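Local coordinates for putative acetyltransferase (Nocardia farcinica, PDB 3D9W), which probably transfers an acetyl group to the amino group of arylamine substrates, at residues A32-L38 with L93-F98; T46-F51 with Q225-S229; W161-L165 with W187-Y191. The contacts are given in a common frame with arbitrary orientation. Residues are numbered along the deposited sequence.

Contact 1: A32-L38 with L93-F98; sequences APTLATL and LERLGF
The ring of F98 overlaps P33, and L38 lies over its opposite face. This packing joins a helix start to a helix end in the helical N-terminal part of the arylamine N-acetyltransferase fold. Residues 93-95 end helix 82-95, closed by a Schellman motif. G97 has positive phi (85°), G97 N donates to E94 O (2.6 Å) and F98 N to L93 O (3.1 Å). A side chain at G97 would clash with the preceding carbonyl, so glycine fits here. F98 turns extended, into strand 99-107, with chi1 m. In 32-38, A32 is extended and P33 is the centre of an inverse gamma turn. T34 is the N-cap of helix 35-48. With chi1 p, its OG1 accepts a weak bond from T37 N (3.3 Å). A32 CA is 5.7 Å from L96 CA and P33 CA is 5.1 Å from F98 CA. P33 CD packs 3.0 Å from L96 O and P33 CB 3.2 Å from G97 O. P33 CA makes a CH-pi contact, 3.6 Å from the F98 ring centroid. T34 O is 3.6 Å from F98 CZ and T37 CG2 is 3.8 Å from F98 CE2, both at the ring edge. No hydrogen bond crosses between the segments. L41 and V124 also touch F98. L38 is t, p and L93 is m, t, which brings L38 CD1 to 3.6 Å from L93 CD2.

Contact 2: T46-F51 with Q225-S229; sequences TTAIPF and QRFHS
R226 NH1 donates to T47 O (2.8 Å). R226 NE forms a salt bridge with D268. F51 and Q225 form one antiparallel hydrogen-bonded pair (F51 N to Q225 O 2.8 Å, Q225 N to F51 O 3.1 Å). Water 1 accepts from F227 N (2.9 Å) and lies 3.0 Å from T46 O and 2.7 Å from I49 O. Water 2 lies 2.7 Å from both T47 O and H228 ND1. Residues 46-51 leave the helix; P50, F51 and 225-228 are extended. CA atoms of T47 and H228 are 5.0 Å apart, those of P50 and R226 5.1 Å. R226 is t, p, t, its bend at chi2 bringing the guanidinium to T47 O. F51 is t and Q225 is m, t, with Q225 NE2 over the F51 ring face, 3.6 Å from F51 CE1. Q225 OE1 bonds to H232. The C-terminal end of helix 35-48 and its exit loop dock on edge strand 223-227 of a four-stranded sheet, a buried junction within the arylamine N-acetyltransferase fold.

Contact 3: W161-L165 with W187-Y191; sequences WRFRL and WVDRY
W187, R164 and R162 account for most of the buried surface. The indole of W187 (chi1 m, chi2 96°) points toward strand 161-169, and the guanidinium of R164 lies flat on one face of it. The two planes are 9° apart and their centres 3.9 Å apart. This is a cation-pi stack: R164 CZ is 3.9 Å from the centroid of the five-membered ring. The chain of R164 is stretched (chi1 m, then t and t), and R164 CD makes a CH-pi contact 4.0 Å from the six-membered ring centroid.

R162 is on the same side of its strand as R164. R162 C is 3.7 Å from W187 CH2, and R162 NH2 is 3.8 Å from W187 NE1. R162 pairs with E155 in a salt bridge and makes a cation-pi contact with F182. Between the two arginines, F163 O meets the indole edge, 3.4 Å from W187 CH2. The F163 ring lies on the other side of the strand, its CE1 3.8 Å from R190 NH2. R190 is held elsewhere, by Q181 and a salt bridge to D136.

Segment 161-165 is extended; 187-191 is mostly so, but R190 is not (phi/psi -71/-66). The chain turns a corner at W187. The short runs 162-164 and 187-190 differ in direction by 69°. The nearest CA atoms, of F163 and W187, are 8.5 Å apart, and no hydrogen bond crosses. The strands are second neighbours in the eight-stranded antiparallel sheet. Strand 175-183 runs between them and strand 155-158 borders 161-169; F182 meets W187 edge-to-face.

How the contacts relate
Contact 2 is the most buried; its centre is about 9 Å from the centre of the chain. Contacts 1 and 3 are partly buried, their centres about 19 and 15 Å from the chain centre. Contacts 1 and 2 share helix 35-48, one at its start and one at its C-terminal end, with centres about 21 Å apart. Contact 1 is apolar packing with no hydrogen bond across. Contact 2 relies on backbone bonds, an arginine and waters. Contact 3 is side-chain stacking between sheet strands. It is nested in the chain loop closed by contact 2, and the two touch: W161 NE1 probably bonds to S229 O (3.1 Å), and its indole packs on F227.

Contact 1: A32-L38 with L93-F98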
# COMPACT_ATOMS: atom_id res chain seq x y z
N ALA A 32 -0.75 -18.90 -13.02
CA ALA A 32 -2.05 -18.74 -13.67
C ALA A 32 -2.92 -17.88 -12.77
O ALA A 32 -2.63 -17.71 -11.58
CB ALA A 32 -2.70 -20.11 -13.87
N PRO A 33 -4.01 -17.32 -13.33
CA PRO A 33 -4.97 -16.47 -12.61
C PRO A 33 -5.93 -17.21 -11.68
O PRO A 33 -7.15 -17.08 -11.81
CB PRO A 33 -5.70 -15.76 -13.74
CG PRO A 33 -5.72 -16.80 -14.81
CD PRO A 33 -4.31 -17.33 -14.77
N THR A 34 -5.37 -17.97 -10.74
CA THR A 34 -6.17 -18.73 -9.79
C THR A 34 -6.17 -18.03 -8.43
O THR A 34 -5.22 -17.31 -8.08
CB THR A 34 -5.62 -20.18 -9.62
OG1 THR A 34 -4.29 -20.14 -9.07
CG2 THR A 34 -5.58 -20.89 -10.98
N LEU A 35 -7.25 -18.23 -7.66
CA LEU A 35 -7.36 -17.61 -6.34
C LEU A 35 -6.15 -17.99 -5.50
O LEU A 35 -5.72 -17.22 -4.63
CB LEU A 35 -8.65 -18.06 -5.62
CG LEU A 35 -8.84 -17.57 -4.17
CD1 LEU A 35 -8.87 -16.05 -4.12
CD2 LEU A 35 -10.12 -18.13 -3.61
N ALA A 36 -5.60 -19.19 -5.74
CA ALA A 36 -4.44 -19.67 -5.00
C ALA A 36 -3.25 -18.76 -5.27
O ALA A 36 -2.50 -18.41 -4.35
CB ALA A 36 -4.11 -21.09 -5.40
N THR A 37 -3.09 -18.36 -6.52
CA THR A 37 -2.01 -17.47 -6.91
C THR A 37 -2.22 -16.07 -6.32
O THR A 37 -1.30 -15.48 -5.75
CB THR A 37 -1.92 -17.37 -8.45
OG1 THR A 37 -1.25 -18.53 -8.95
CG2 THR A 37 -1.17 -16.10 -8.87
N LEU A 38 -3.44 -15.55 -6.45
CA LEU A 38 -3.75 -14.22 -5.93
C LEU A 38 -3.47 -14.15 -4.44
O LEU A 38 -2.95 -13.16 -3.95
CB LEU A 38 -5.20 -13.85 -6.19
CG LEU A 38 -5.60 -12.41 -5.87
CD1 LEU A 38 -4.83 -11.45 -6.74
CD2 LEU A 38 -7.08 -12.26 -6.10
N LEU A 93 -0.59 -8.53 -11.95
CA LEU A 93 -1.90 -9.17 -11.97
C LEU A 93 -2.37 -9.35 -13.40
O LEU A 93 -2.73 -10.45 -13.81
CB LEU A 93 -2.92 -8.34 -11.20
CG LEU A 93 -2.72 -8.27 -9.70
CD1 LEU A 93 -3.79 -7.39 -9.09
CD2 LEU A 93 -2.79 -9.67 -9.13
N GLU A 94 -2.36 -8.26 -14.15
CA GLU A 94 -2.79 -8.29 -15.54
C GLU A 94 -1.99 -9.35 -16.30
O GLU A 94 -2.54 -10.27 -16.91
CB GLU A 94 -2.56 -6.92 -16.17
CG GLU A 94 -3.21 -6.75 -17.51
CD GLU A 94 -3.12 -5.32 -18.00
OE1 GLU A 94 -2.01 -4.89 -18.35
OE2 GLU A 94 -4.16 -4.63 -18.02
N ARG A 95 -0.67 -9.21 -16.23
CA ARG A 95 0.23 -10.15 -16.88
C ARG A 95 -0.16 -11.61 -16.68
O ARG A 95 -0.17 -12.38 -17.63
CB ARG A 95 1.66 -9.92 -16.40
CG ARG A 95 2.30 -8.72 -17.06
CD ARG A 95 2.35 -8.94 -18.56
NE ARG A 95 3.24 -10.05 -18.90
CZ ARG A 95 4.57 -9.97 -18.91
NH1 ARG A 95 5.17 -8.82 -18.61
NH2 ARG A 95 5.29 -11.04 -19.20
N LEU A 96 -0.49 -11.97 -15.44
CA LEU A 96 -0.86 -13.34 -15.13
C LEU A 96 -2.27 -13.72 -15.58
O LEU A 96 -2.73 -14.83 -15.31
CB LEU A 96 -0.71 -13.58 -13.63
CG LEU A 96 0.68 -13.20 -13.12
CD1 LEU A 96 0.77 -13.39 -11.62
CD2 LEU A 96 1.73 -14.03 -13.82
N GLY A 97 -2.94 -12.81 -16.29
CA GLY A 97 -4.28 -13.11 -16.78
C GLY A 97 -5.41 -12.86 -15.80
O GLY A 97 -6.47 -13.47 -15.89
N PHE A 98 -5.18 -11.97 -14.85
CA PHE A 98 -6.20 -11.64 -13.87
C PHE A 98 -7.11 -10.54 -14.37
O PHE A 98 -6.77 -9.80 -15.30
CB PHE A 98 -5.56 -11.18 -12.57
CG PHE A 98 -5.14 -12.29 -11.67
CD1 PHE A 98 -6.09 -13.10 -11.07
CD2 PHE A 98 -3.79 -12.52 -11.40
CE1 PHE A 98 -5.72 -14.12 -10.21
CE2 PHE A 98 -3.41 -13.54 -10.53
CZ PHE A 98 -4.37 -14.34 -9.93

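Contact 2: T46-F51 with Q225-S229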
# COMPACT_ATOMS: atom_id res chain seq x y z
N THR A 46 3.02 -7.72 -0.00
CA THR A 46 2.82 -6.97 1.22
C THR A 46 3.88 -7.23 2.27
O THR A 46 4.16 -6.37 3.09
CB THR A 46 1.45 -7.25 1.84
OG1 THR A 46 1.27 -8.67 1.99
CG2 THR A 46 0.35 -6.67 0.95
N THR A 47 4.48 -8.42 2.24
CA THR A 47 5.51 -8.76 3.24
C THR A 47 6.93 -8.62 2.74
O THR A 47 7.89 -8.84 3.48
CB THR A 47 5.32 -10.19 3.80
OG1 THR A 47 5.52 -11.15 2.76
CG2 THR A 47 3.93 -10.36 4.37
N ALA A 48 7.07 -8.22 1.48
CA ALA A 48 8.39 -8.06 0.88
C ALA A 48 8.75 -6.60 0.61
O ALA A 48 9.85 -6.16 0.95
CB ALA A 48 8.47 -8.86 -0.42
N ILE A 49 7.83 -5.85 0.01
CA ILE A 49 8.08 -4.46 -0.35
C ILE A 49 7.93 -3.44 0.78
O ILE A 49 6.91 -3.44 1.47
CB ILE A 49 7.15 -4.01 -1.50
CG1 ILE A 49 7.17 -5.05 -2.62
CG2 ILE A 49 7.57 -2.65 -2.03
CD1 ILE A 49 8.54 -5.30 -3.20
N PRO A 50 8.94 -2.59 1.01
CA PRO A 50 8.87 -1.58 2.07
C PRO A 50 7.90 -0.44 1.71
O PRO A 50 7.54 -0.25 0.54
CB PRO A 50 10.31 -1.07 2.17
CG PRO A 50 11.12 -2.21 1.72
CD PRO A 50 10.33 -2.71 0.54
N PHE A 51 7.47 0.31 2.71
CA PHE A 51 6.57 1.44 2.48
C PHE A 51 7.32 2.72 2.83
O PHE A 51 7.94 2.81 3.89
CB PHE A 51 5.33 1.30 3.33
CG PHE A 51 4.37 2.43 3.18
CD1 PHE A 51 4.61 3.66 3.79
CD2 PHE A 51 3.21 2.27 2.43
CE1 PHE A 51 3.71 4.71 3.67
CE2 PHE A 51 2.31 3.31 2.29
CZ PHE A 51 2.56 4.54 2.92
N GLN A 225 6.76 2.15 6.69
CA GLN A 225 6.13 0.98 7.25
C GLN A 225 6.81 -0.22 6.62
O GLN A 225 7.32 -0.14 5.50
CB GLN A 225 4.64 0.94 6.91
CG GLN A 225 3.86 2.12 7.39
CD GLN A 225 2.40 1.98 7.05
OE1 GLN A 225 1.68 1.19 7.67
NE2 GLN A 225 1.94 2.73 6.06
N ARG A 226 6.86 -1.31 7.36
CA ARG A 226 7.44 -2.55 6.88
C ARG A 226 6.46 -3.56 7.42
O ARG A 226 6.14 -3.54 8.61
CB ARG A 226 8.84 -2.78 7.46
CG ARG A 226 9.53 -4.00 6.88
CD ARG A 226 9.74 -3.83 5.39
NE ARG A 226 10.54 -4.92 4.84
CZ ARG A 226 10.05 -6.08 4.40
NH1 ARG A 226 8.75 -6.31 4.43
NH2 ARG A 226 10.87 -7.01 3.96
N PHE A 227 5.95 -4.42 6.56
CA PHE A 227 4.96 -5.38 7.03
C PHE A 227 5.38 -6.84 6.97
O PHE A 227 5.82 -7.34 5.94
CB PHE A 227 3.65 -5.18 6.27
CG PHE A 227 2.51 -5.96 6.82
CD1 PHE A 227 2.11 -5.76 8.13
CD2 PHE A 227 1.85 -6.90 6.04
CE1 PHE A 227 1.07 -6.50 8.67
CE2 PHE A 227 0.81 -7.65 6.57
CZ PHE A 227 0.41 -7.45 7.89
N HIS A 228 5.23 -7.51 8.11
CA HIS A 228 5.57 -8.92 8.22
C HIS A 228 4.29 -9.70 8.57
O HIS A 228 3.29 -9.10 8.97
CB HIS A 228 6.65 -9.12 9.29
CG HIS A 228 7.96 -8.45 8.95
ND1 HIS A 228 8.72 -8.81 7.86
CD2 HIS A 228 8.62 -7.44 9.56
CE1 HIS A 228 9.80 -8.05 7.81
NE2 HIS A 228 9.77 -7.21 8.83
N SER A 229 4.32 -11.02 8.41
CA SER A 229 3.13 -11.81 8.70
C SER A 229 2.77 -11.75 10.17
O SER A 229 1.60 -11.83 10.52
CB SER A 229 3.33 -13.26 8.27
OG SER A 229 3.95 -14.00 9.31
O HOH W 1 6.66 -4.80 3.80
O HOH W 2 8.34 -10.39 5.65

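Contact 3: W161-L165 with W187-Y191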
# COMPACT_ATOMS: atom_id res chain seq x y z
N TRP A 161 -4.35 -11.10 11.40
CA TRP A 161 -4.85 -9.75 11.60
C TRP A 161 -6.36 -9.79 11.47
O TRP A 161 -6.88 -10.42 10.56
CB TRP A 161 -4.21 -8.81 10.58
CG TRP A 161 -2.71 -8.94 10.59
CD1 TRP A 161 -1.96 -9.93 10.00
CD2 TRP A 161 -1.78 -8.11 11.30
NE1 TRP A 161 -0.63 -9.76 10.32
CE2 TRP A 161 -0.50 -8.65 11.11
CE3 TRP A 161 -1.92 -6.95 12.08
CZ2 TRP A 161 0.65 -8.09 11.68
CZ3 TRP A 161 -0.78 -6.40 12.65
CH2 TRP A 161 0.49 -6.96 12.44
N ARG A 162 -7.06 -9.13 12.39
CA ARG A 162 -8.52 -9.12 12.42
C ARG A 162 -9.14 -7.92 11.70
O ARG A 162 -8.71 -6.78 11.87
CB ARG A 162 -8.98 -9.16 13.87
CG ARG A 162 -8.35 -10.28 14.67
CD ARG A 162 -8.12 -9.89 16.14
NE ARG A 162 -9.36 -9.53 16.82
CZ ARG A 162 -9.41 -8.97 18.03
NH1 ARG A 162 -8.29 -8.72 18.69
NH2 ARG A 162 -10.59 -8.68 18.59
N PHE A 163 -10.18 -8.20 10.90
CA PHE A 163 -10.89 -7.19 10.13
C PHE A 163 -12.41 -7.36 10.14
O PHE A 163 -12.95 -8.32 10.71
CB PHE A 163 -10.44 -7.21 8.66
CG PHE A 163 -8.98 -6.96 8.46
CD1 PHE A 163 -8.48 -5.67 8.40
CD2 PHE A 163 -8.10 -8.03 8.33
CE1 PHE A 163 -7.12 -5.44 8.20
CE2 PHE A 163 -6.74 -7.81 8.14
CZ PHE A 163 -6.25 -6.52 8.08
N ARG A 164 -13.08 -6.43 9.46
CA ARG A 164 -14.53 -6.37 9.30
C ARG A 164 -14.81 -5.54 8.06
O ARG A 164 -14.40 -4.39 7.98
CB ARG A 164 -15.20 -5.67 10.49
CG ARG A 164 -15.33 -6.47 11.76
CD ARG A 164 -15.86 -5.59 12.89
NE ARG A 164 -15.86 -6.29 14.17
CZ ARG A 164 -16.07 -5.72 15.36
NH1 ARG A 164 -16.32 -4.41 15.43
NH2 ARG A 164 -16.05 -6.46 16.47
N LEU A 165 -15.50 -6.12 7.09
CA LEU A 165 -15.84 -5.40 5.88
C LEU A 165 -17.30 -4.99 6.06
O LEU A 165 -18.16 -5.83 6.36
CB LEU A 165 -15.70 -6.27 4.63
CG LEU A 165 -15.18 -5.55 3.38
CD1 LEU A 165 -15.65 -6.29 2.15
CD2 LEU A 165 -15.67 -4.12 3.33
N TRP A 187 -10.48 -1.60 17.84
CA TRP A 187 -11.04 -1.58 16.51
C TRP A 187 -11.05 -0.17 15.96
O TRP A 187 -11.00 0.81 16.69
CB TRP A 187 -12.46 -2.13 16.51
CG TRP A 187 -12.49 -3.60 16.47
CD1 TRP A 187 -12.60 -4.45 17.53
CD2 TRP A 187 -12.34 -4.42 15.31
NE1 TRP A 187 -12.53 -5.76 17.10
CE2 TRP A 187 -12.37 -5.77 15.74
CE3 TRP A 187 -12.19 -4.16 13.94
CZ2 TRP A 187 -12.25 -6.84 14.86
CZ3 TRP A 187 -12.07 -5.22 13.06
CH2 TRP A 187 -12.10 -6.56 13.53
N VAL A 188 -11.10 -0.07 14.64
CA VAL A 188 -11.12 1.23 14.03
C VAL A 188 -11.37 1.09 12.54
O VAL A 188 -11.12 0.04 11.94
CB VAL A 188 -9.78 1.98 14.28
CG1 VAL A 188 -8.66 1.33 13.50
CG2 VAL A 188 -9.92 3.44 13.89
N ASP A 189 -11.90 2.17 11.96
CA ASP A 189 -12.17 2.21 10.54
C ASP A 189 -10.88 2.65 9.84
O ASP A 189 -10.36 3.74 10.08
CB ASP A 189 -13.31 3.20 10.28
CG ASP A 189 -13.06 4.56 10.93
OD1 ASP A 189 -12.27 5.36 10.38
OD2 ASP A 189 -13.64 4.83 12.00
N ARG A 190 -10.34 1.77 9.01
CA ARG A 190 -9.13 2.11 8.30
C ARG A 190 -9.51 3.15 7.25
O ARG A 190 -9.09 4.31 7.35
CB ARG A 190 -8.52 0.87 7.63
CG ARG A 190 -7.23 1.16 6.86
CD ARG A 190 -6.70 -0.03 6.06
NE ARG A 190 -6.00 -1.00 6.89
CZ ARG A 190 -5.15 -1.91 6.43
NH1 ARG A 190 -4.91 -1.99 5.12
NH2 ARG A 190 -4.55 -2.76 7.26
N TYR A 191 -10.32 2.75 6.28
CA TYR A 191 -10.72 3.66 5.22
C TYR A 191 -12.09 3.33 4.66
O TYR A 191 -12.73 2.38 5.08
CB TYR A 191 -9.70 3.60 4.09
CG TYR A 191 -9.42 2.20 3.54
CD1 TYR A 191 -10.45 1.42 3.00
CD2 TYR A 191 -8.13 1.67 3.55
CE1 TYR A 191 -10.20 0.14 2.50
CE2 TYR A 191 -7.87 0.39 3.05
CZ TYR A 191 -8.90 -0.36 2.53
OH TYR A 191 -8.63 -1.62 2.06